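PDB 3NT8: ancylostoma secreted protein 1, which is a secreted hookworm protein built of two CAP domains, probably associated with the transition of infective larvae to parasitism. Local coordinates for residues G61-A66 against N133-D138; Q38-F43 against V173-N178; Q193-Q196 against D200-T203; R50-L55 against K67-L72. All blocks are in the same frame, centred on the assembly; numbering follows the deposited sequence.

Overall arrangement
All four contacts lie in the N-terminal half of the chain. Interactions 2 and 4 share helix 34-52, interaction 2 using an earlier part against strand 170-177 and interaction 4 its last turn; 1 and 3 adjoin its C-terminal end through interaction 4, whose centre is about 9 Å from that of interaction 3, 12 Å from interaction 1 and 16 Å from interaction 2. It touches all three. Interactions 1 and 2 have centres about 22 Å apart. Along the sequence, interactions 1 and 4 alternate within the span bracketed by interaction 2, and interaction 3 follows. N68 ND2 is hydrogen-bonded to S202 OG, so the cysteine-rich loops pack on the CAP domain near the end of this helix.

Interaction 1: G61-A66 against N133-D138; sequences GKLNPA and NGVGPD
The backbones of L63 and V135 pass with CA atoms 7.6 Å apart, and those of N64 and P137 with CA atoms 8.3 Å apart, so the two loops meet through side chains and one carbonyl rather than by strand pairing. Both belong to the N-terminal CAP domain, a fold in which helices pack on the two faces of a central sheet. Segment 61-66 follows helix 34-52, while 133-138 leaves helix 129-133 through G134, whose phi is positive at 101°; the next residue, V135, then points its CB at the opposite loop. CD2 of L63 meets CG2 of V135 at 3.9 Å, the two side chains crossing at about a right angle. V135 CG2 is the branch beside the backbone N, anti to the carbonyl carbon, and that rotation turns it to the leucine. Both residues also rest on F149 of helix 147-153, so their touch belongs to a shared apolar cluster. The polar half of the contact is less firm. N64 ND2 has its stronger partner just beyond the segment, in N139 OD1, and the backbone O of N64 receives a weak hydrogen bond from W189 NE1. Across the loops, N64 ND2 donates to the backbone O of P137 at 3.3 Å, a weak hydrogen bond whose angle at the hydrogen is bent to 122°.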
loop_
_atom_site.group_PDB
_atom_site.type_symbol
_atom_site.label_atom_id
_atom_site.label_comp_id
_atom_site.label_asym_id
_atom_site.label_seq_id
_atom_site.Cartn_x
_atom_site.Cartn_y
_atom_site.Cartn_z
ATOM N N GLY A 61 20.335 13.522 11.416
ATOM C CA GLY A 61 21.355 13.498 10.377
ATOM C C GLY A 61 20.631 13.720 9.054
ATOM O O GLY A 61 19.849 14.651 8.987
ATOM N N LYS A 62 20.883 12.870 8.056
ATOM C CA LYS A 62 20.172 12.864 6.790
ATOM C C LYS A 62 19.178 11.740 6.710
ATOM O O LYS A 62 19.445 10.604 7.194
ATOM C CB LYS A 62 21.140 12.714 5.597
ATOM C CG LYS A 62 22.125 13.844 5.411
ATOM C CD LYS A 62 21.419 15.104 4.881
ATOM C CE LYS A 62 22.453 16.190 4.686
ATOM N NZ LYS A 62 21.809 17.362 4.172
ATOM N N LEU A 63 18.054 12.007 6.024
ATOM C CA LEU A 63 17.130 10.938 5.686
ATOM C C LEU A 63 17.772 9.925 4.805
ATOM O O LEU A 63 18.579 10.284 3.932
ATOM C CB LEU A 63 15.900 11.496 4.964
ATOM C CG LEU A 63 15.005 12.382 5.829
ATOM C CD1 LEU A 63 13.931 13.089 4.999
ATOM C CD2 LEU A 63 14.364 11.567 6.947
ATOM N N ASN A 64 17.355 8.663 4.944
ATOM C CA ASN A 64 17.811 7.639 4.020
ATOM C C ASN A 64 17.487 7.938 2.552
ATOM O O ASN A 64 16.393 8.393 2.264
ATOM C CB ASN A 64 17.185 6.274 4.370
ATOM C CG ASN A 64 17.688 5.726 5.663
ATOM O OD1 ASN A 64 18.901 5.742 5.892
ATOM N ND2 ASN A 64 16.751 5.254 6.555
ATOM N N PRO A 65 18.417 7.623 1.616
ATOM C CA PRO A 65 18.139 7.678 0.163
ATOM C C PRO A 65 17.037 6.709 -0.251
ATOM O O PRO A 65 16.789 5.731 0.456
ATOM C CB PRO A 65 19.448 7.191 -0.457
ATOM C CG PRO A 65 20.107 6.366 0.621
ATOM C CD PRO A 65 19.814 7.209 1.856
ATOM N N ALA A 66 16.435 6.954 -1.421
ATOM C CA ALA A 66 15.279 6.212 -1.837
ATOM C C ALA A 66 15.408 5.564 -3.204
ATOM O O ALA A 66 15.718 6.239 -4.196
ATOM C CB ALA A 66 14.043 7.105 -1.815
ATOM N N ASN A 133 10.458 16.145 13.935
ATOM C CA ASN A 133 10.194 14.908 14.720
ATOM C C ASN A 133 11.125 13.718 14.466
ATOM O O ASN A 133 11.413 12.927 15.353
ATOM C CB ASN A 133 8.763 14.448 14.451
ATOM C CG ASN A 133 7.752 15.471 14.882
ATOM O OD1 ASN A 133 7.610 15.742 16.086
ATOM N ND2 ASN A 133 7.028 16.070 13.898
ATOM N N GLY A 134 11.547 13.579 13.221
ATOM C CA GLY A 134 12.502 12.565 12.834
ATOM C C GLY A 134 11.686 11.471 12.201
ATOM O O GLY A 134 10.472 11.479 12.313
ATOM N N VAL A 135 12.373 10.551 11.537
ATOM C CA VAL A 135 11.771 9.404 10.865
ATOM C C VAL A 135 12.561 8.169 11.359
ATOM O O VAL A 135 13.812 8.193 11.413
ATOM C CB VAL A 135 11.901 9.530 9.321
ATOM C CG1 VAL A 135 11.514 8.268 8.622
ATOM C CG2 VAL A 135 11.049 10.694 8.746
ATOM N N GLY A 136 11.822 7.123 11.740
ATOM C CA GLY A 136 12.350 5.796 12.098
ATOM C C GLY A 136 13.317 5.094 11.111
ATOM O O GLY A 136 13.308 5.379 9.903
ATOM N N PRO A 137 14.156 4.158 11.628
ATOM C CA PRO A 137 15.299 3.613 10.861
ATOM C C PRO A 137 14.935 2.914 9.512
ATOM O O PRO A 137 15.840 2.817 8.615
ATOM C CB PRO A 137 15.968 2.642 11.859
ATOM C CG PRO A 137 14.802 2.187 12.792
ATOM C CD PRO A 137 13.967 3.470 12.931
ATOM N N ASP A 138 13.673 2.451 9.366
ATOM C CA ASP A 138 13.198 1.826 8.133
ATOM C C ASP A 138 12.262 2.790 7.301
ATOM O O ASP A 138 11.610 2.375 6.352
ATOM C CB ASP A 138 12.484 0.513 8.433
ATOM C CG ASP A 138 13.377 -0.523 9.139
ATOM O OD1 ASP A 138 14.631 -0.476 8.983
ATOM O OD2 ASP A 138 12.793 -1.400 9.837
#

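Interaction 2: Q38-F43 against V173-N178; sequences QAFLDF and VSCIYN
F40 reaches from helix 34-52 onto strand 170-177 with its ring set differently against two strand residues. V173 brings CG1 to the ring's edge, in its plane, where the methyl is 3.9 Å from F40 CE1 and equally 3.9 Å from F40 CZ. C175 approaches obliquely, its SG 3.9 Å from F40 CD1. The sulfur stands 41° off the ring normal, a sulfur-aromatic contact. The strand's alternation explains the pairing, since V173 and C175 both turn their CB toward the helix while S174 between them points away, its OG hydrogen-bonded to N102 O. On C175, SG stands beside the backbone N (chi1 -70°), the rotation that carries it to the ring and lets it complete the disulfide with C162. F40 also touches C162, along with I119 and L123 of helix 119-127, so the phenyl is enclosed within the core where helices cover the sheet of the CAP fold. One turn along the helix, H44 NE2 is hydrogen-bonded to Y177 OH of the strand. The F40 contact itself is buried, apolar and sulfur-aromatic, and it meets a sulfur whose freedom to rotate is probably limited by its disulfide.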
loop_
_atom_site.group_PDB
_atom_site.type_symbol
_atom_site.label_atom_id
_atom_site.label_comp_id
_atom_site.label_asym_id
_atom_site.label_seq_id
_atom_site.Cartn_x
_atom_site.Cartn_y
_atom_site.Cartn_z
ATOM N N GLN A 38 2.570 25.002 -11.031
ATOM C CA GLN A 38 3.951 24.703 -11.251
ATOM C C GLN A 38 4.627 24.852 -9.898
ATOM O O GLN A 38 5.479 24.099 -9.601
ATOM C CB GLN A 38 4.505 25.660 -12.319
ATOM C CG GLN A 38 5.929 25.326 -12.789
ATOM C CD GLN A 38 5.929 24.139 -13.724
ATOM O OE1 GLN A 38 5.300 24.200 -14.788
ATOM N NE2 GLN A 38 6.567 23.027 -13.323
ATOM N N ALA A 39 4.184 25.770 -9.035
ATOM C CA ALA A 39 4.804 25.886 -7.731
ATOM C C ALA A 39 4.448 24.715 -6.754
ATOM O O ALA A 39 5.285 24.300 -5.994
ATOM C CB ALA A 39 4.544 27.228 -7.112
ATOM N N PHE A 40 3.210 24.238 -6.769
ATOM C CA PHE A 40 2.856 23.001 -6.102
ATOM C C PHE A 40 3.661 21.815 -6.617
ATOM O O PHE A 40 4.229 21.047 -5.834
ATOM C CB PHE A 40 1.371 22.701 -6.275
ATOM C CG PHE A 40 0.478 23.571 -5.437
ATOM C CD1 PHE A 40 0.580 23.565 -4.057
ATOM C CD2 PHE A 40 -0.479 24.377 -6.041
ATOM C CE1 PHE A 40 -0.279 24.373 -3.305
ATOM C CE2 PHE A 40 -1.338 25.150 -5.329
ATOM C CZ PHE A 40 -1.238 25.160 -3.958
ATOM N N LEU A 41 3.682 21.640 -7.922
ATOM C CA LEU A 41 4.311 20.471 -8.482
ATOM C C LEU A 41 5.813 20.445 -8.233
ATOM O O LEU A 41 6.337 19.385 -7.895
ATOM C CB LEU A 41 4.005 20.375 -9.957
ATOM C CG LEU A 41 4.482 19.137 -10.696
ATOM C CD1 LEU A 41 3.769 17.898 -10.198
ATOM C CD2 LEU A 41 4.301 19.343 -12.226
ATOM N N ASP A 42 6.504 21.578 -8.459
ATOM C CA ASP A 42 7.954 21.656 -8.307
ATOM C C ASP A 42 8.392 21.433 -6.859
ATOM O O ASP A 42 9.405 20.741 -6.577
ATOM C CB ASP A 42 8.448 23.046 -8.776
ATOM C CG ASP A 42 8.417 23.202 -10.279
ATOM O OD1 ASP A 42 8.184 22.191 -11.002
ATOM O OD2 ASP A 42 8.667 24.340 -10.739
ATOM N N PHE A 43 7.655 22.029 -5.924
ATOM C CA PHE A 43 8.044 21.896 -4.515
ATOM C C PHE A 43 8.007 20.382 -4.137
ATOM O O PHE A 43 8.887 19.862 -3.423
ATOM C CB PHE A 43 7.147 22.760 -3.609
ATOM C CG PHE A 43 7.648 22.869 -2.176
ATOM C CD1 PHE A 43 8.206 24.080 -1.706
ATOM C CD2 PHE A 43 7.554 21.791 -1.293
ATOM C CE1 PHE A 43 8.672 24.174 -0.411
ATOM C CE2 PHE A 43 8.030 21.899 0.017
ATOM C CZ PHE A 43 8.563 23.104 0.460
ATOM N N VAL A 173 -5.621 26.050 1.793
ATOM C CA VAL A 173 -4.709 25.495 0.802
ATOM C C VAL A 173 -4.585 23.992 1.049
ATOM O O VAL A 173 -4.431 23.584 2.179
ATOM C CB VAL A 173 -3.314 26.114 0.906
ATOM C CG1 VAL A 173 -2.442 25.561 -0.239
ATOM C CG2 VAL A 173 -3.393 27.665 0.899
ATOM N N SER A 174 -4.722 23.192 0.003
ATOM C CA SER A 174 -4.944 21.743 0.148
ATOM C C SER A 174 -4.365 21.004 -1.078
ATOM O O SER A 174 -4.298 21.539 -2.126
ATOM C CB SER A 174 -6.436 21.371 0.360
ATOM O OG SER A 174 -6.590 19.954 0.667
ATOM N N CYS A 175 -3.921 19.771 -0.881
ATOM C CA CYS A 175 -3.387 18.925 -1.960
ATOM C C CYS A 175 -3.910 17.558 -1.644
ATOM O O CYS A 175 -4.028 17.199 -0.474
ATOM C CB CYS A 175 -1.832 18.868 -1.977
ATOM S SG CYS A 175 -0.940 20.336 -2.461
ATOM N N ILE A 176 -4.244 16.818 -2.708
ATOM C CA ILE A 176 -4.653 15.422 -2.620
ATOM C C ILE A 176 -3.704 14.571 -3.445
ATOM O O ILE A 176 -3.075 15.076 -4.387
ATOM C CB ILE A 176 -6.127 15.158 -3.118
ATOM C CG1 ILE A 176 -6.420 15.889 -4.406
ATOM C CG2 ILE A 176 -7.154 15.529 -2.095
ATOM C CD1 ILE A 176 -7.627 15.352 -5.051
ATOM N N TYR A 177 -3.594 13.294 -3.087
ATOM C CA TYR A 177 -2.519 12.420 -3.610
ATOM C C TYR A 177 -3.102 11.065 -3.861
ATOM O O TYR A 177 -3.862 10.593 -3.044
ATOM C CB TYR A 177 -1.392 12.257 -2.565
ATOM C CG TYR A 177 -0.823 13.543 -2.070
ATOM C CD1 TYR A 177 0.416 14.018 -2.546
ATOM C CD2 TYR A 177 -1.449 14.252 -1.075
ATOM C CE1 TYR A 177 0.948 15.175 -2.044
ATOM C CE2 TYR A 177 -0.897 15.410 -0.577
ATOM C CZ TYR A 177 0.304 15.860 -1.056
ATOM O OH TYR A 177 0.838 17.026 -0.629
ATOM N N ASN A 178 -2.745 10.425 -4.968
ATOM C CA ASN A 178 -3.267 9.124 -5.286
ATOM C C ASN A 178 -2.550 7.959 -4.546
ATOM O O ASN A 178 -2.614 6.800 -5.000
ATOM C CB ASN A 178 -3.226 8.870 -6.800
ATOM C CG ASN A 178 -1.781 8.701 -7.347
ATOM O OD1 ASN A 178 -0.811 9.161 -6.731
ATOM N ND2 ASN A 178 -1.649 8.056 -8.520
#

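Interaction 3: Q193-Q196 against D200-T203; sequences QACQ and DCST
The carboxylate of D200 is met at OD2 by the backbone N of Q196, which arrives on the anti side and only 17° out of the carboxylate plane. The hydrogen bond is short, 2.7 Å from Q196 N to D200 OD2, and fairly straight; the same oxygen also accepts from the backbone N of T197, so two successive amides grip it. The other flat group, the amide of Q196, is tilted 47° against the carboxylate. Its chain folds back at chi2, and NE2 donates at 2.7 Å to the backbone O of A194, coming from above that carbonyl's plane. These bonds fold the chain from 194 to 200 back on itself, within a small cysteine-rich unit consistent with the hinge that follows the CAP domain in CRISP proteins: C195 is disulfide-bonded to C209 and C201 to C214. At the root of the D200 side chain, CB lies 3.8 Å from C195 CB. C201 SG is 3.7 Å from C195 CB. With C195 SG set between the backbone N and the carbonyl carbon (chi1 69°), that sulfur lies on the side of C201, and C195 SG and C201 SG, though not bonded to each other, are 4.0 Å apart.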
loop_
_atom_site.group_PDB
_atom_site.type_symbol
_atom_site.label_atom_id
_atom_site.label_comp_id
_atom_site.label_asym_id
_atom_site.label_seq_id
_atom_site.Cartn_x
_atom_site.Cartn_y
_atom_site.Cartn_z
ATOM N N GLN A 193 19.802 3.115 -3.342
ATOM C CA GLN A 193 20.195 4.151 -4.293
ATOM C C GLN A 193 19.028 4.583 -5.198
ATOM O O GLN A 193 18.233 3.781 -5.636
ATOM C CB GLN A 193 21.329 3.645 -5.182
ATOM C CG GLN A 193 22.125 4.744 -5.891
ATOM C CD GLN A 193 23.131 4.195 -6.905
ATOM O OE1 GLN A 193 23.004 3.049 -7.406
ATOM N NE2 GLN A 193 24.127 5.010 -7.227
ATOM N N ALA A 194 19.002 5.868 -5.526
ATOM C CA ALA A 194 18.036 6.416 -6.450
ATOM C C ALA A 194 18.267 5.818 -7.831
ATOM O O ALA A 194 19.390 5.424 -8.144
ATOM C CB ALA A 194 18.185 7.907 -6.493
ATOM N N CYS A 195 17.220 5.769 -8.650
ATOM C CA CYS A 195 17.314 5.136 -9.931
ATOM C C CYS A 195 18.361 5.775 -10.827
ATOM O O CYS A 195 18.573 7.018 -10.793
ATOM C CB CYS A 195 15.949 5.100 -10.648
ATOM S SG CYS A 195 15.307 6.754 -11.202
ATOM N N GLN A 196 18.983 4.913 -11.643
ATOM C CA GLN A 196 19.991 5.303 -12.606
ATOM C C GLN A 196 19.411 5.226 -13.997
ATOM O O GLN A 196 19.626 6.109 -14.806
ATOM C CB GLN A 196 21.225 4.398 -12.457
ATOM C CG GLN A 196 21.811 4.403 -11.017
ATOM C CD GLN A 196 22.216 5.832 -10.571
ATOM O OE1 GLN A 196 23.034 6.495 -11.238
ATOM N NE2 GLN A 196 21.649 6.299 -9.442
ATOM N N ASP A 200 15.645 0.432 -13.063
ATOM C CA ASP A 200 15.811 0.396 -11.599
ATOM C C ASP A 200 14.516 0.634 -10.859
ATOM O O ASP A 200 14.462 0.508 -9.616
ATOM C CB ASP A 200 16.802 1.407 -11.073
ATOM C CG ASP A 200 18.176 1.182 -11.547
ATOM O OD1 ASP A 200 18.660 0.048 -11.500
ATOM O OD2 ASP A 200 18.777 2.187 -11.935
ATOM N N CYS A 201 13.474 0.977 -11.609
ATOM C CA CYS A 201 12.212 1.282 -10.973
ATOM C C CYS A 201 11.313 0.064 -11.020
ATOM O O CYS A 201 10.895 -0.352 -12.109
ATOM C CB CYS A 201 11.562 2.448 -11.653
ATOM S SG CYS A 201 12.673 3.866 -11.800
ATOM N N SER A 202 11.034 -0.496 -9.839
ATOM C CA SER A 202 10.412 -1.811 -9.699
ATOM C C SER A 202 8.925 -1.738 -9.417
ATOM O O SER A 202 8.193 -2.700 -9.685
ATOM C CB SER A 202 11.158 -2.670 -8.644
ATOM O OG SER A 202 10.929 -2.189 -7.309
ATOM N N THR A 203 8.454 -0.581 -8.952
ATOM C CA THR A 203 7.064 -0.389 -8.619
ATOM C C THR A 203 6.120 -0.514 -9.829
ATOM O O THR A 203 5.147 -1.273 -9.789
ATOM C CB THR A 203 6.840 0.954 -7.906
ATOM O OG1 THR A 203 7.876 1.128 -6.926
ATOM C CG2 THR A 203 5.456 0.923 -7.189
#

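Interaction 4: R50-L55 against K67-L72; sequences RVAKGL and KNMYKL
M69 reaches A52 and V51 by starting extended and then curling: CG is anti to the backbone N (chi1 179°), after which chi2 and chi3, both 68°, bend the chain twice. CB already points at the helix, with M69 CB 4.0 Å from A52 CB, and the anti chi1 swings M69 CG within 4.2 Å of the same methyl. The two bends then carry the terminal methyl along the helix to V51, where M69 CE comes to 4.3 Å from V51 CG1, a looser touch. CB and CG thus serve A52 and CE serves V51, while the sulfur stands back from both; the small side chain of A52 lets the backbones approach to 6.2 Å between the CA atoms of A52 and M69. All three touching residues are buried, and no hydrogen bond joins the segments; the contact is apolar packing. Backbone hydrogen bonds frame it on both sides: M69 bonds to C214, and A52, on the helix, to A66 just before the loop, while the M69 side chain also touches R48 and L213. The guanidinium of R50 has L55 CB over the centre of one face, and its NE makes a salt bridge to E56. Just beyond the packed turn the helix is closed by its own backbone. G54 N donates to V51 O at 2.9 Å and L55 N to R50 O at 2.8 Å. The two bonds, the shorter span within the longer, with positive phi at G54, form a Schellman motif, which here ends helix 34-52 of the CAP domain beside the loop leading to the edge strand 73-74.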
loop_
_atom_site.group_PDB
_atom_site.type_symbol
_atom_site.label_atom_id
_atom_site.label_comp_id
_atom_site.label_asym_id
_atom_site.label_seq_id
_atom_site.Cartn_x
_atom_site.Cartn_y
_atom_site.Cartn_z
ATOM N N ARG A 50 15.473 15.291 -3.454
ATOM C CA ARG A 50 16.360 15.436 -2.331
ATOM C C ARG A 50 16.388 14.232 -1.431
ATOM O O ARG A 50 17.463 13.869 -0.965
ATOM C CB ARG A 50 16.117 16.706 -1.527
ATOM C CG ARG A 50 16.494 17.988 -2.245
ATOM C CD ARG A 50 16.406 19.154 -1.324
ATOM N NE ARG A 50 17.356 19.129 -0.191
ATOM C CZ ARG A 50 18.671 19.473 -0.206
ATOM N NH1 ARG A 50 19.309 19.829 -1.326
ATOM N NH2 ARG A 50 19.393 19.442 0.936
ATOM N N VAL A 51 15.249 13.616 -1.167
ATOM C CA VAL A 51 15.188 12.447 -0.317
ATOM C C VAL A 51 15.827 11.279 -1.000
ATOM O O VAL A 51 16.709 10.593 -0.415
ATOM C CB VAL A 51 13.728 12.082 0.065
ATOM C CG1 VAL A 51 13.694 10.761 0.900
ATOM C CG2 VAL A 51 13.082 13.211 0.842
ATOM N N ALA A 52 15.369 11.027 -2.225
ATOM C CA ALA A 52 15.900 9.978 -3.073
ATOM C C ALA A 52 17.414 9.971 -3.112
ATOM O O ALA A 52 17.992 8.902 -2.980
ATOM C CB ALA A 52 15.349 10.074 -4.429
ATOM N N LYS A 53 18.015 11.159 -3.307
ATOM C CA LYS A 53 19.485 11.395 -3.381
ATOM C C LYS A 53 20.212 11.324 -2.020
ATOM O O LYS A 53 21.446 11.260 -1.984
ATOM C CB LYS A 53 19.773 12.739 -4.040
ATOM C CG LYS A 53 19.498 12.738 -5.516
ATOM C CD LYS A 53 20.306 13.779 -6.273
ATOM C CE LYS A 53 20.236 13.543 -7.820
ATOM N NZ LYS A 53 20.479 14.840 -8.551
ATOM N N GLY A 54 19.444 11.218 -0.928
ATOM C CA GLY A 54 19.995 11.144 0.421
ATOM C C GLY A 54 20.483 12.492 0.916
ATOM O O GLY A 54 21.387 12.534 1.730
ATOM N N LEU A 55 19.896 13.588 0.389
ATOM C CA LEU A 55 20.359 14.938 0.659
ATOM C C LEU A 55 19.485 15.729 1.649
ATOM O O LEU A 55 19.855 16.837 2.026
ATOM C CB LEU A 55 20.456 15.726 -0.645
ATOM C CG LEU A 55 21.490 15.267 -1.677
ATOM C CD1 LEU A 55 21.139 15.962 -2.965
ATOM C CD2 LEU A 55 22.959 15.580 -1.259
ATOM N N LYS A 67 15.060 4.278 -3.281
ATOM C CA LYS A 67 14.852 3.653 -4.566
ATOM C C LYS A 67 13.366 3.735 -4.876
ATOM O O LYS A 67 12.534 3.941 -3.953
ATOM C CB LYS A 67 15.345 2.210 -4.550
ATOM C CG LYS A 67 14.736 1.303 -3.483
ATOM C CD LYS A 67 15.271 -0.146 -3.663
ATOM C CE LYS A 67 14.640 -1.125 -2.671
ATOM N NZ LYS A 67 15.417 -2.442 -2.518
ATOM N N ASN A 68 13.013 3.573 -6.154
ATOM C CA ASN A 68 11.583 3.648 -6.570
ATOM C C ASN A 68 10.858 4.942 -6.092
ATOM O O ASN A 68 9.691 4.932 -5.760
ATOM C CB ASN A 68 10.819 2.397 -6.062
ATOM C CG ASN A 68 11.409 1.088 -6.567
ATOM O OD1 ASN A 68 11.966 1.023 -7.661
ATOM N ND2 ASN A 68 11.235 0.036 -5.805
ATOM N N MET A 69 11.559 6.068 -6.007
ATOM C CA MET A 69 10.885 7.325 -5.666
ATOM C C MET A 69 10.347 7.931 -6.918
ATOM O O MET A 69 11.123 8.366 -7.785
ATOM C CB MET A 69 11.826 8.306 -4.989
ATOM C CG MET A 69 11.184 9.646 -4.643
ATOM S SD MET A 69 9.914 9.593 -3.355
ATOM C CE MET A 69 10.799 9.194 -1.847
ATOM N N TYR A 70 9.021 7.917 -7.051
ATOM C CA TYR A 70 8.327 8.457 -8.247
ATOM C C TYR A 70 8.116 9.989 -8.272
ATOM O O TYR A 70 7.822 10.645 -7.246
ATOM C CB TYR A 70 7.010 7.696 -8.553
ATOM C CG TYR A 70 7.247 6.361 -9.211
ATOM C CD1 TYR A 70 6.990 6.191 -10.579
ATOM C CD2 TYR A 70 7.854 5.320 -8.519
ATOM C CE1 TYR A 70 7.265 5.035 -11.217
ATOM C CE2 TYR A 70 8.114 4.105 -9.151
ATOM C CZ TYR A 70 7.816 3.963 -10.470
ATOM O OH TYR A 70 8.106 2.740 -11.054
ATOM N N LYS A 71 8.328 10.535 -9.453
ATOM C CA LYS A 71 8.063 11.939 -9.745
ATOM C C LYS A 71 6.565 12.021 -9.854
ATOM O O LYS A 71 5.962 11.148 -10.465
ATOM C CB LYS A 71 8.676 12.308 -11.076
ATOM C CG LYS A 71 8.607 13.778 -11.405
ATOM C CD LYS A 71 9.390 14.090 -12.696
ATOM C CE LYS A 71 9.372 15.665 -12.943
ATOM N NZ LYS A 71 9.864 16.067 -14.292
ATOM N N LEU A 72 5.978 13.046 -9.262
ATOM C CA LEU A 72 4.550 13.332 -9.418
ATOM C C LEU A 72 4.247 14.016 -10.728
ATOM O O LEU A 72 5.025 14.853 -11.193
ATOM C CB LEU A 72 4.059 14.217 -8.215
ATOM C CG LEU A 72 4.338 13.647 -6.799
ATOM C CD1 LEU A 72 3.775 14.484 -5.591
ATOM C CD2 LEU A 72 3.745 12.250 -6.726
#